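Local coordinates for kinetochore protein mis18 (Schizosaccharomyces pombe, PDB 5J6P), which is a component of the CENP-A recruiting complex, maintains kinetochore factors for mitotic spindle integrity and keeps histones of the centromeric central core deacetylated, at residues P4-C9 with F13-D18; I24-R27 with F32-S35; D46-S51 with L55-E60. All coordinates share one frame; numbering follows the deposited sequence.

Interaction 1 of 3, residues P4-C9 with F13-D18. With ZN (zinc ion), chain D.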
ATOM      1  N   PRO A   4      -4.949  11.001  -3.207  1.00 72.93           N
ATOM      2  CA  PRO A   4      -5.225   9.611  -3.612  1.00 85.23           C
ATOM      3  C   PRO A   4      -5.319   8.583  -2.464  1.00 94.06           C
ATOM      4  O   PRO A   4      -4.783   8.807  -1.362  1.00102.04           O
ATOM      5  CB  PRO A   4      -4.024   9.251  -4.527  1.00 77.89           C
ATOM      6  CG  PRO A   4      -3.462  10.563  -4.981  1.00 75.33           C
ATOM      7  CD  PRO A   4      -3.684  11.486  -3.810  1.00 79.05           C
ATOM      8  N   SER A   5      -6.028   7.486  -2.732  1.00 87.76           N
ATOM      9  CA  SER A   5      -5.888   6.257  -1.961  1.00 78.81           C
ATOM     10  C   SER A   5      -5.213   5.108  -2.737  1.00 80.59           C
ATOM     11  O   SER A   5      -5.107   5.123  -3.976  1.00 78.02           O
ATOM     12  CB  SER A   5      -7.233   5.831  -1.394  1.00 76.26           C
ATOM     13  OG  SER A   5      -7.740   6.804  -0.483  1.00 73.95           O
ATOM     14  N   VAL A   6      -4.690   4.149  -1.980  1.00 79.27           N
ATOM     15  CA  VAL A   6      -4.131   2.917  -2.541  1.00 78.08           C
ATOM     16  C   VAL A   6      -4.891   1.750  -1.958  1.00 73.97           C
ATOM     17  O   VAL A   6      -5.371   1.838  -0.823  1.00 81.45           O
ATOM     18  CB  VAL A   6      -2.644   2.809  -2.199  1.00 80.05           C
ATOM     19  CG1 VAL A   6      -2.143   1.379  -2.250  1.00 79.15           C
ATOM     20  CG2 VAL A   6      -1.845   3.645  -3.179  1.00 80.81           C
ATOM     21  N   PHE A   7      -4.993   0.665  -2.727  1.00 68.48           N
ATOM     22  CA  PHE A   7      -5.858  -0.460  -2.358  1.00 66.05           C
ATOM     23  C   PHE A   7      -5.102  -1.734  -2.185  1.00 62.90           C
ATOM     24  O   PHE A   7      -4.295  -2.101  -3.058  1.00 62.32           O
ATOM     25  CB  PHE A   7      -6.945  -0.678  -3.432  1.00 69.89           C
ATOM     26  CG  PHE A   7      -7.786   0.528  -3.655  1.00 69.01           C
ATOM     27  CD1 PHE A   7      -8.638   0.958  -2.662  1.00 69.71           C
ATOM     28  CD2 PHE A   7      -7.659   1.285  -4.808  1.00 69.83           C
ATOM     29  CE1 PHE A   7      -9.379   2.106  -2.825  1.00 68.83           C
ATOM     30  CE2 PHE A   7      -8.411   2.427  -4.980  1.00 67.64           C
ATOM     31  CZ  PHE A   7      -9.268   2.833  -3.991  1.00 64.88           C
ATOM     32  N   GLN A   8      -5.423  -2.450  -1.109  1.00 63.88           N
ATOM     33  CA  GLN A   8      -4.799  -3.742  -0.823  1.00 68.91           C
ATOM     34  C   GLN A   8      -5.737  -4.852  -0.381  1.00 61.64           C
ATOM     35  O   GLN A   8      -6.699  -4.603   0.317  1.00 59.92           O
ATOM     36  CB  GLN A   8      -3.837  -3.589   0.335  1.00 75.69           C
ATOM     37  CG  GLN A   8      -2.877  -2.416   0.327  1.00 73.96           C
ATOM     38  CD  GLN A   8      -2.299  -2.244   1.711  1.00 78.52           C
ATOM     39  OE1 GLN A   8      -1.151  -2.664   2.011  1.00 78.27           O
ATOM     40  NE2 GLN A   8      -3.136  -1.728   2.599  1.00 75.44           N
ATOM     41  N   CYS A   9      -5.397  -6.091  -0.718  1.00 63.62           N
ATOM     42  CA  CYS A   9      -6.125  -7.243  -0.197  1.00 64.22           C
ATOM     43  C   CYS A   9      -5.967  -7.338   1.323  1.00 64.92           C
ATOM     44  O   CYS A   9      -4.859  -7.506   1.832  1.00 71.18           O
ATOM     45  CB  CYS A   9      -5.638  -8.532  -0.861  1.00 59.33           C
ATOM     46  SG  CYS A   9      -5.890 -10.023   0.130  1.00 56.59           S
ATOM     47  N   PHE A  13      -2.240  -7.927   2.163  1.00 63.40           N
ATOM     48  CA  PHE A  13      -1.744  -6.549   1.944  1.00 60.14           C
ATOM     49  C   PHE A  13      -1.083  -6.304   0.578  1.00 61.89           C
ATOM     50  O   PHE A  13      -0.403  -5.299   0.371  1.00 61.32           O
ATOM     51  CB  PHE A  13      -0.813  -6.089   3.069  1.00 57.69           C
ATOM     52  CG  PHE A  13      -1.476  -5.804   4.393  1.00 66.52           C
ATOM     53  CD1 PHE A  13      -2.851  -5.784   4.573  1.00 70.72           C
ATOM     54  CD2 PHE A  13      -0.669  -5.481   5.477  1.00 71.96           C
ATOM     55  CE1 PHE A  13      -3.407  -5.494   5.799  1.00 65.92           C
ATOM     56  CE2 PHE A  13      -1.219  -5.174   6.700  1.00 75.13           C
ATOM     57  CZ  PHE A  13      -2.602  -5.196   6.862  1.00 71.88           C
ATOM     58  N   GLN A  14      -1.285  -7.195  -0.370  1.00 61.67           N
ATOM     59  CA  GLN A  14      -0.835  -6.903  -1.696  1.00 62.10           C
ATOM     60  C   GLN A  14      -1.602  -5.719  -2.256  1.00 61.99           C
ATOM     61  O   GLN A  14      -2.829  -5.680  -2.194  1.00 67.94           O
ATOM     62  CB  GLN A  14      -1.029  -8.105  -2.614  1.00 63.88           C
ATOM     63  CG  GLN A  14      -0.524  -7.797  -4.008  1.00 57.57           C
ATOM     64  CD  GLN A  14      -0.498  -8.990  -4.925  1.00 61.24           C
ATOM     65  OE1 GLN A  14      -1.367  -9.903  -4.876  1.00 71.76           O
ATOM     66  NE2 GLN A  14       0.471  -8.971  -5.813  1.00 61.66           N
ATOM     67  N   ILE A  15      -0.881  -4.768  -2.825  1.00 69.36           N
ATOM     68  CA  ILE A  15      -1.524  -3.629  -3.458  1.00 76.86           C
ATOM     69  C   ILE A  15      -2.031  -4.084  -4.804  1.00 78.28           C
ATOM     70  O   ILE A  15      -1.251  -4.609  -5.581  1.00 68.51           O
ATOM     71  CB  ILE A  15      -0.565  -2.454  -3.659  1.00 76.16           C
ATOM     72  CG1 ILE A  15      -0.310  -1.794  -2.309  1.00 80.27           C
ATOM     73  CG2 ILE A  15      -1.125  -1.439  -4.643  1.00 71.34           C
ATOM     74  CD1 ILE A  15       0.950  -0.951  -2.273  1.00 82.62           C
ATOM     75  N   VAL A  16      -3.321  -3.852  -5.058  1.00 74.80           N
ATOM     76  CA  VAL A  16      -3.963  -4.238  -6.318  1.00 77.02           C
ATOM     77  C   VAL A  16      -4.237  -3.048  -7.259  1.00 79.31           C
ATOM     78  O   VAL A  16      -4.316  -3.213  -8.473  1.00 79.85           O
ATOM     79  CB  VAL A  16      -5.252  -5.031  -6.046  1.00 80.22           C
ATOM     80  CG1 VAL A  16      -4.950  -6.262  -5.181  1.00 76.18           C
ATOM     81  CG2 VAL A  16      -6.324  -4.158  -5.396  1.00 83.07           C
ATOM     82  N   GLY A  17      -4.396  -1.855  -6.700  1.00 72.76           N
ATOM     83  CA  GLY A  17      -4.372  -0.642  -7.494  1.00 78.09           C
ATOM     84  C   GLY A  17      -4.530   0.593  -6.652  1.00 79.29           C
ATOM     85  O   GLY A  17      -4.339   0.541  -5.430  1.00 85.46           O
ATOM     86  N   ASP A  18      -4.913   1.691  -7.302  1.00 81.96           N
ATOM     87  CA  ASP A  18      -5.098   2.987  -6.627  1.00 81.12           C
ATOM     88  C   ASP A  18      -6.257   3.749  -7.195  1.00 77.82           C
ATOM     89  O   ASP A  18      -6.874   3.324  -8.169  1.00 81.48           O
ATOM     90  CB  ASP A  18      -3.844   3.827  -6.768  1.00 80.54           C
ATOM     91  CG  ASP A  18      -3.476   4.040  -8.199  1.00 85.60           C
ATOM     92  OD1 ASP A  18      -4.347   4.476  -8.987  1.00 91.37           O
ATOM     93  OD2 ASP A  18      -2.324   3.741  -8.542  1.00 73.14           O
TER
HETATM   94 ZN    ZN D 201      -4.327 -11.385  -0.864  1.00 20.00          ZN

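Interaction 2 of 3, residues I24-R27 with F32-S35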
ATOM      1  N   ILE A  24     -16.072   4.128 -11.174  1.00 82.77           N
ATOM      2  CA  ILE A  24     -17.386   4.302 -10.546  1.00 89.46           C
ATOM      3  C   ILE A  24     -17.402   3.404  -9.317  1.00 86.54           C
ATOM      4  O   ILE A  24     -16.481   2.605  -9.177  1.00 92.81           O
ATOM      5  CB  ILE A  24     -18.486   3.856 -11.529  1.00 96.14           C
ATOM      6  CG1 ILE A  24     -19.919   4.059 -10.974  1.00102.46           C
ATOM      7  CG2 ILE A  24     -18.271   2.396 -11.922  1.00 88.93           C
ATOM      8  CD1 ILE A  24     -20.259   5.465 -10.501  1.00113.59           C
ATOM      9  N   SER A  25     -18.404   3.538  -8.436  1.00 84.59           N
ATOM     10  CA  SER A  25     -18.685   2.544  -7.384  1.00 90.85           C
ATOM     11  C   SER A  25     -20.145   2.520  -6.899  1.00 90.79           C
ATOM     12  O   SER A  25     -20.882   3.471  -7.120  1.00107.17           O
ATOM     13  CB  SER A  25     -17.770   2.812  -6.207  1.00 92.65           C
ATOM     14  OG  SER A  25     -18.108   4.038  -5.614  1.00 96.20           O
ATOM     15  N   HIS A  26     -20.523   1.446  -6.193  1.00 98.56           N
ATOM     16  CA  HIS A  26     -21.939   1.107  -5.888  1.00 95.40           C
ATOM     17  C   HIS A  26     -22.194   0.722  -4.443  1.00 94.91           C
ATOM     18  O   HIS A  26     -21.891  -0.394  -3.999  1.00 97.98           O
ATOM     19  CB  HIS A  26     -22.418  -0.081  -6.741  1.00 99.59           C
ATOM     20  CG  HIS A  26     -22.105   0.054  -8.191  1.00 97.45           C
ATOM     21  ND1 HIS A  26     -23.060   0.367  -9.130  1.00 92.70           N
ATOM     22  CD2 HIS A  26     -20.935  -0.064  -8.862  1.00104.62           C
ATOM     23  CE1 HIS A  26     -22.493   0.433 -10.322  1.00 97.05           C
ATOM     24  NE2 HIS A  26     -21.207   0.174 -10.186  1.00102.23           N
ATOM     25  N   ARG A  27     -22.847   1.608  -3.727  1.00 92.68           N
ATOM     26  CA  ARG A  27     -23.036   1.406  -2.304  1.00103.52           C
ATOM     27  C   ARG A  27     -23.880   0.165  -2.015  1.00 99.53           C
ATOM     28  O   ARG A  27     -23.647  -0.537  -1.028  1.00103.98           O
ATOM     29  CB  ARG A  27     -23.667   2.654  -1.661  1.00117.52           C
ATOM     30  CG  ARG A  27     -22.817   3.915  -1.781  1.00122.31           C
ATOM     31  CD  ARG A  27     -23.433   5.108  -1.050  1.00135.78           C
ATOM     32  NE  ARG A  27     -22.408   5.880  -0.337  1.00142.02           N
ATOM     33  CZ  ARG A  27     -22.562   7.100   0.185  1.00134.95           C
ATOM     34  NH1 ARG A  27     -23.717   7.766   0.099  1.00131.83           N
ATOM     35  NH2 ARG A  27     -21.529   7.662   0.807  1.00130.03           N
ATOM     36  N   PHE A  32     -16.579  -1.416  -5.630  1.00 71.89           N
ATOM     37  CA  PHE A  32     -16.056  -0.263  -6.410  1.00 75.40           C
ATOM     38  C   PHE A  32     -15.255  -0.749  -7.609  1.00 70.12           C
ATOM     39  O   PHE A  32     -14.827  -1.874  -7.654  1.00 80.84           O
ATOM     40  CB  PHE A  32     -15.213   0.697  -5.547  1.00 78.77           C
ATOM     41  CG  PHE A  32     -13.906   0.112  -5.078  1.00 79.92           C
ATOM     42  CD1 PHE A  32     -13.834  -0.623  -3.883  1.00 80.54           C
ATOM     43  CD2 PHE A  32     -12.755   0.272  -5.828  1.00 72.59           C
ATOM     44  CE1 PHE A  32     -12.630  -1.176  -3.453  1.00 75.70           C
ATOM     45  CE2 PHE A  32     -11.554  -0.303  -5.407  1.00 77.33           C
ATOM     46  CZ  PHE A  32     -11.491  -1.020  -4.223  1.00 71.12           C
ATOM     47  N   THR A  33     -15.018   0.102  -8.585  1.00 71.40           N
ATOM     48  CA  THR A  33     -14.657  -0.408  -9.890  1.00 74.04           C
ATOM     49  C   THR A  33     -13.542   0.437 -10.492  1.00 71.09           C
ATOM     50  O   THR A  33     -13.584   1.651 -10.408  1.00 71.49           O
ATOM     51  CB  THR A  33     -15.927  -0.484 -10.807  1.00 77.91           C
ATOM     52  OG1 THR A  33     -16.996  -1.221 -10.144  1.00 71.32           O
ATOM     53  CG2 THR A  33     -15.590  -1.118 -12.161  1.00 68.95           C
ATOM     54  N   LEU A  34     -12.566  -0.242 -11.091  1.00 64.99           N
ATOM     55  CA  LEU A  34     -11.318   0.343 -11.516  1.00 73.70           C
ATOM     56  C   LEU A  34     -11.042  -0.136 -12.917  1.00 70.96           C
ATOM     57  O   LEU A  34     -11.338  -1.265 -13.236  1.00 72.20           O
ATOM     58  CB  LEU A  34     -10.151  -0.146 -10.618  1.00 78.90           C
ATOM     59  CG  LEU A  34      -9.552   0.593  -9.394  1.00 84.13           C
ATOM     60  CD1 LEU A  34     -10.579   1.065  -8.373  1.00 82.31           C
ATOM     61  CD2 LEU A  34      -8.511  -0.293  -8.704  1.00 80.07           C
ATOM     62  N   SER A  35     -10.391   0.707 -13.699  1.00 72.75           N
ATOM     63  CA  SER A  35     -10.060   0.446 -15.074  1.00 76.80           C
ATOM     64  C   SER A  35      -8.692  -0.159 -15.216  1.00 84.30           C
ATOM     65  O   SER A  35      -8.254  -0.498 -16.340  1.00 80.21           O
ATOM     66  CB  SER A  35     -10.079   1.768 -15.850  1.00 83.93           C
ATOM     67  OG  SER A  35      -9.061   2.652 -15.395  1.00 83.83           O
TER

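Interaction 3 of 3, residues D46-S51 with L55-E60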
ATOM      1  N   ASP A  46     -11.684 -18.957 -14.556  1.00 99.29           N
ATOM      2  CA  ASP A  46     -12.379 -19.268 -15.859  1.00105.39           C
ATOM      3  C   ASP A  46     -13.850 -19.780 -15.808  1.00 89.97           C
ATOM      4  O   ASP A  46     -14.470 -19.898 -16.840  1.00 95.90           O
ATOM      5  CB  ASP A  46     -11.515 -20.132 -16.826  1.00108.36           C
ATOM      6  CG  ASP A  46     -10.523 -21.042 -16.106  1.00111.53           C
ATOM      7  OD1 ASP A  46     -10.965 -21.813 -15.208  1.00100.07           O
ATOM      8  OD2 ASP A  46      -9.308 -20.970 -16.446  1.00 95.31           O
ATOM      9  N   THR A  47     -14.382 -20.096 -14.634  1.00 78.48           N
ATOM     10  CA  THR A  47     -15.825 -20.154 -14.425  1.00 83.27           C
ATOM     11  C   THR A  47     -16.469 -18.768 -14.672  1.00 92.81           C
ATOM     12  O   THR A  47     -15.894 -17.734 -14.307  1.00101.35           O
ATOM     13  CB  THR A  47     -16.171 -20.526 -12.959  1.00 94.14           C
ATOM     14  OG1 THR A  47     -15.236 -21.495 -12.467  1.00 96.90           O
ATOM     15  CG2 THR A  47     -17.657 -21.022 -12.777  1.00 84.92           C
ATOM     16  N   PHE A  48     -17.670 -18.779 -15.265  1.00 94.83           N
ATOM     17  CA  PHE A  48     -18.468 -17.588 -15.622  1.00 79.58           C
ATOM     18  C   PHE A  48     -19.785 -17.716 -14.883  1.00 77.16           C
ATOM     19  O   PHE A  48     -20.423 -18.752 -14.970  1.00 83.40           O
ATOM     20  CB  PHE A  48     -18.815 -17.597 -17.105  1.00 74.72           C
ATOM     21  CG  PHE A  48     -17.668 -17.302 -18.063  1.00 74.33           C
ATOM     22  CD1 PHE A  48     -17.213 -15.995 -18.253  1.00 71.91           C
ATOM     23  CD2 PHE A  48     -17.137 -18.310 -18.873  1.00 74.43           C
ATOM     24  CE1 PHE A  48     -16.220 -15.706 -19.181  1.00 70.09           C
ATOM     25  CE2 PHE A  48     -16.134 -18.032 -19.806  1.00 83.78           C
ATOM     26  CZ  PHE A  48     -15.672 -16.732 -19.962  1.00 80.11           C
ATOM     27  N   LYS A  49     -20.216 -16.690 -14.166  1.00 79.84           N
ATOM     28  CA  LYS A  49     -21.339 -16.851 -13.223  1.00 85.79           C
ATOM     29  C   LYS A  49     -22.301 -15.695 -13.423  1.00 83.40           C
ATOM     30  O   LYS A  49     -22.028 -14.824 -14.230  1.00 78.60           O
ATOM     31  CB  LYS A  49     -20.858 -16.925 -11.756  1.00 89.30           C
ATOM     32  CG  LYS A  49     -19.415 -17.396 -11.569  1.00 99.00           C
ATOM     33  CD  LYS A  49     -19.146 -18.037 -10.210  1.00104.06           C
ATOM     34  CE  LYS A  49     -19.662 -17.238  -9.026  1.00105.24           C
ATOM     35  NZ  LYS A  49     -19.211 -17.887  -7.760  1.00113.73           N
ATOM     36  N   ARG A  50     -23.406 -15.701 -12.684  1.00 74.98           N
ATOM     37  CA  ARG A  50     -24.509 -14.785 -12.904  1.00 85.94           C
ATOM     38  C   ARG A  50     -24.819 -13.983 -11.684  1.00 80.92           C
ATOM     39  O   ARG A  50     -24.916 -14.536 -10.592  1.00 86.57           O
ATOM     40  CB  ARG A  50     -25.787 -15.564 -13.250  1.00 98.26           C
ATOM     41  CG  ARG A  50     -25.925 -15.901 -14.722  1.00103.53           C
ATOM     42  CD  ARG A  50     -27.303 -15.555 -15.254  1.00111.13           C
ATOM     43  NE  ARG A  50     -28.312 -16.562 -14.915  1.00112.72           N
ATOM     44  CZ  ARG A  50     -29.566 -16.583 -15.374  1.00103.63           C
ATOM     45  NH1 ARG A  50     -30.016 -15.647 -16.196  1.00100.65           N
ATOM     46  NH2 ARG A  50     -30.387 -17.558 -15.000  1.00116.17           N
ATOM     47  N   SER A  51     -25.047 -12.690 -11.877  1.00 79.87           N
ATOM     48  CA  SER A  51     -25.533 -11.829 -10.804  1.00 78.36           C
ATOM     49  C   SER A  51     -26.764 -12.448 -10.179  1.00 78.76           C
ATOM     50  O   SER A  51     -27.356 -13.354 -10.770  1.00 83.05           O
ATOM     51  CB  SER A  51     -25.824 -10.436 -11.352  1.00 83.05           C
ATOM     52  OG  SER A  51     -26.192 -10.507 -12.726  1.00 94.12           O
ATOM     53  N   LEU A  55     -28.891 -11.040 -14.485  1.00 83.07           N
ATOM     54  CA  LEU A  55     -28.723 -10.085 -15.579  1.00 85.59           C
ATOM     55  C   LEU A  55     -27.318  -9.977 -16.187  1.00 90.41           C
ATOM     56  O   LEU A  55     -27.187  -9.786 -17.415  1.00 81.32           O
ATOM     57  CB  LEU A  55     -29.224  -8.699 -15.162  1.00 94.76           C
ATOM     58  CG  LEU A  55     -30.612  -8.349 -15.717  1.00112.58           C
ATOM     59  CD1 LEU A  55     -31.139  -7.078 -15.045  1.00106.40           C
ATOM     60  CD2 LEU A  55     -30.563  -8.213 -17.252  1.00121.64           C
ATOM     61  N   CYS A  56     -26.274 -10.066 -15.359  1.00 82.99           N
ATOM     62  CA  CYS A  56     -24.909  -9.942 -15.879  1.00 84.34           C
ATOM     63  C   CYS A  56     -24.139 -11.223 -15.740  1.00 77.32           C
ATOM     64  O   CYS A  56     -24.570 -12.146 -15.043  1.00 84.81           O
ATOM     65  CB  CYS A  56     -24.171  -8.832 -15.166  1.00 86.08           C
ATOM     66  SG  CYS A  56     -25.247  -7.466 -14.759  1.00 89.24           S
ATOM     67  N   VAL A  57     -23.003 -11.262 -16.415  1.00 73.10           N
ATOM     68  CA  VAL A  57     -22.075 -12.381 -16.310  1.00 81.96           C
ATOM     69  C   VAL A  57     -20.652 -11.914 -15.927  1.00 78.37           C
ATOM     70  O   VAL A  57     -20.016 -11.099 -16.616  1.00 76.03           O
ATOM     71  CB  VAL A  57     -22.099 -13.224 -17.600  1.00 80.41           C
ATOM     72  CG1 VAL A  57     -20.949 -14.223 -17.669  1.00 82.82           C
ATOM     73  CG2 VAL A  57     -23.445 -13.925 -17.716  1.00 85.87           C
ATOM     74  N   TYR A  58     -20.153 -12.489 -14.836  1.00 80.34           N
ATOM     75  CA  TYR A  58     -18.843 -12.166 -14.310  1.00 78.57           C
ATOM     76  C   TYR A  58     -18.024 -13.395 -14.008  1.00 78.69           C
ATOM     77  O   TYR A  58     -18.542 -14.468 -13.701  1.00 83.68           O
ATOM     78  CB  TYR A  58     -18.988 -11.359 -13.047  1.00 76.63           C
ATOM     79  CG  TYR A  58     -19.514 -12.144 -11.868  1.00 76.26           C
ATOM     80  CD1 TYR A  58     -18.650 -12.878 -11.061  1.00 82.48           C
ATOM     81  CD2 TYR A  58     -20.849 -12.110 -11.525  1.00 75.56           C
ATOM     82  CE1 TYR A  58     -19.111 -13.570  -9.969  1.00 79.79           C
ATOM     83  CE2 TYR A  58     -21.318 -12.803 -10.427  1.00 78.01           C
ATOM     84  CZ  TYR A  58     -20.439 -13.535  -9.662  1.00 77.50           C
ATOM     85  OH  TYR A  58     -20.873 -14.231  -8.572  1.00 78.87           O
ATOM     86  N   SER A  59     -16.725 -13.209 -14.100  1.00 82.74           N
ATOM     87  CA  SER A  59     -15.746 -14.157 -13.611  1.00 80.47           C
ATOM     88  C   SER A  59     -15.158 -13.595 -12.311  1.00 75.17           C
ATOM     89  O   SER A  59     -14.947 -12.387 -12.195  1.00 76.07           O
ATOM     90  CB  SER A  59     -14.674 -14.357 -14.664  1.00 80.92           C
ATOM     91  OG  SER A  59     -15.200 -15.129 -15.726  1.00 89.88           O
ATOM     92  N   GLU A  60     -14.917 -14.467 -11.337  1.00 76.61           N
ATOM     93  CA  GLU A  60     -14.308 -14.078 -10.068  1.00 70.21           C
ATOM     94  C   GLU A  60     -12.856 -13.581 -10.185  1.00 69.25           C
ATOM     95  O   GLU A  60     -12.109 -14.109 -10.998  1.00 66.37           O
ATOM     96  CB  GLU A  60     -14.353 -15.250  -9.137  1.00 73.31           C
ATOM     97  CG  GLU A  60     -15.741 -15.486  -8.576  1.00 78.40           C
ATOM     98  CD  GLU A  60     -15.760 -16.597  -7.547  1.00 80.23           C
ATOM     99  OE1 GLU A  60     -14.998 -17.585  -7.742  1.00 84.80           O
ATOM    100  OE2 GLU A  60     -16.527 -16.468  -6.560  1.00 79.48           O
TER

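Interaction 1 of 3, residues P4-C9 with F13-D18
Phe13 hands its backbone N to the carbonyl of Cys9, with Phe13 N to Cys9 O at 2.7 Å, and so closes the turn on which the hairpin reverses. Its ring keeps Cys9 O at its edge and also makes a cation-pi contact with Arg65 of the second subunit. Gln14 answers with its carbonyl: Cys9 N donates to Gln14 O over 3.0 Å. With both its N and O tied to this turn, Cys9 sends its SG, anti to the backbone N (chi1 155°), to the zinc ion at 2.3 Å; Cys12, Cys63 and Cys66 complete the site, a four-cysteine site built from two CxxC pairs.

Ile15 lies on the same face of the hairpin as Gln8 and Val6. Its CG1 sits 3.7 Å from Gln8 CG, while Val6 CG1 comes across it at about a right angle; Ile15 and Gln8 of the second subunit pack onto this same face.

At Val16 the antiparallel pairing carries one residue too many. Val16 is the extra member of a beta bulge, the register slipping by one between Phe7 and Gln8. Phe7 faces two residues at once: Val16 N donates to Phe7 O at 2.8 Å, and Gly17 O accepts from Phe7 N, also at 2.8 Å. Val16 CG2 touches Phe7 CB, whose side chain is on the face opposite Ile15.

Asp18 ends the run. Its CB rests 3.3 Å from Ser5 O, and Phe7 meets its backbone with the ring edge, Asp18 O lying in the ring plane. With CG set between the backbone N and the carbonyl carbon (chi1 57°), the carboxylate leads off the hairpin, and OD2 accepts a hydrogen bond from Tyr98 OH of the second subunit.

Interaction 2 of 3, residues I24-R27 with F32-S35
Ser25 and Phe32 face each other as a non-hydrogen-bonded antiparallel pair, and they meet through their CB atoms: Ser25 CB lies 3.4 Å from Phe32 CB, the closest approach of the two segments' side chains. The packed side of the contact belongs to strand 31-34, where Phe32 and Thr33 are both buried. Beyond CB the serine and the phenylalanine part company, because Phe32 CG stands between its own backbone N and carbonyl carbon (chi1 68°), which carries the ring off toward the interior. There the ring meets that of Phe7 with the planes about 35° apart and packs against Met92, while CD1 of Leu34 sits at its edge, in the ring plane.

The looser, partly exposed side is that of Ile24 and His26. Ile24 and Thr33 form the hydrogen-bonded pair, their side chains lying side by side and pointing the same way. Here Ile24 CG2 is 3.9 Å from Thr33 CB, while the rest of the isoleucine leads away, with Ile84 as a neighbour. His26 merely approaches: Thr33 OG1 stands near the plane of its imidazole, at the edge, 4.3 Å from His26 CD2. That hydroxyl has its polar partner on the next strand, 88-91, in a weak hydrogen bond with Thr89 OG1.

One backbone bond joins the two segments, Thr33 N to Ile24 O at 3.0 Å. The hydrogen bond is bent, with an N-H...O angle of 132°, although the donor lies close to the direction of the carbonyl bond. Strand 22-26 is an outermost strand of the six-stranded sheet within this chain, the end strand of a hairpin with 31-34. One bent bond and few carbon contacts imply a modest pairing here, while strand 31-34 probably gains much of its hold from backbone pairing with Phe90 and from the buried Phe32 ring.

Interaction 3 of 3, residues D46-S51 with L55-E60
Lys49 and Tyr58 carry the backbone pairing as a hydrogen-bonded antiparallel pair: Lys49 N gives to Tyr58 O at 2.8 Å, and Tyr58 N returns a bond to Lys49 O at 3.1 Å. Toward the turn, Ser51 N reaches Cys56 O from above the carbonyl plane.

Two serine hydroxyls bond to backbone across the contact. Ser51 OG accepts from Cys56 N at 2.7 Å, nearly straight at 163°, and Ser59 OG donates to Thr47 O over 3.0 Å.

Among the side chains, Lys49 leans over Tyr58. Its CB stands over one face of the ring, offset toward the rim, in a CH-pi contact, and CE comes 3.3 Å from Tyr58 OH. A bend at chi3 (-48°) then brings NZ to Glu60 OE2, a salt bridge whose hydrogen bond is weak at 3.3 Å. On the side of the hairpin that carries Val57 and Arg50, Phe48 CB touches Val57 CG1, and the Arg50 guanidinium turns to the loop, where NH1 bonds Gly54 O.

Largely at the surface, this is a beta hairpin of strands 42-50 and 57-63, with 42-50 an outermost strand of the six-stranded antiparallel sheet in this Yippee-like, beta-tent domain.

Overall arrangement
All three contacts are antiparallel hairpins that come one after another along the chain, without overlap. Interaction 1 belongs to the three-stranded sheet, interactions 2 and 3 to the two ends of the six-stranded one, with centres about 17 Å apart. Interactions 1 and 2 touch through their aromatic rings, Phe7 CD1 lying 3.8 Å from Phe32 CZ. Interactions 1 and 3 sit on opposite sides of the chain's centre, about 24 Å between centres. The zinc ion binds directly at interaction 1; the side chains of Phe32 and Glu60 stay about 13 and 14 Å from it. Strand 57-63 nevertheless runs from interaction 3 to the zinc ligand Cys63.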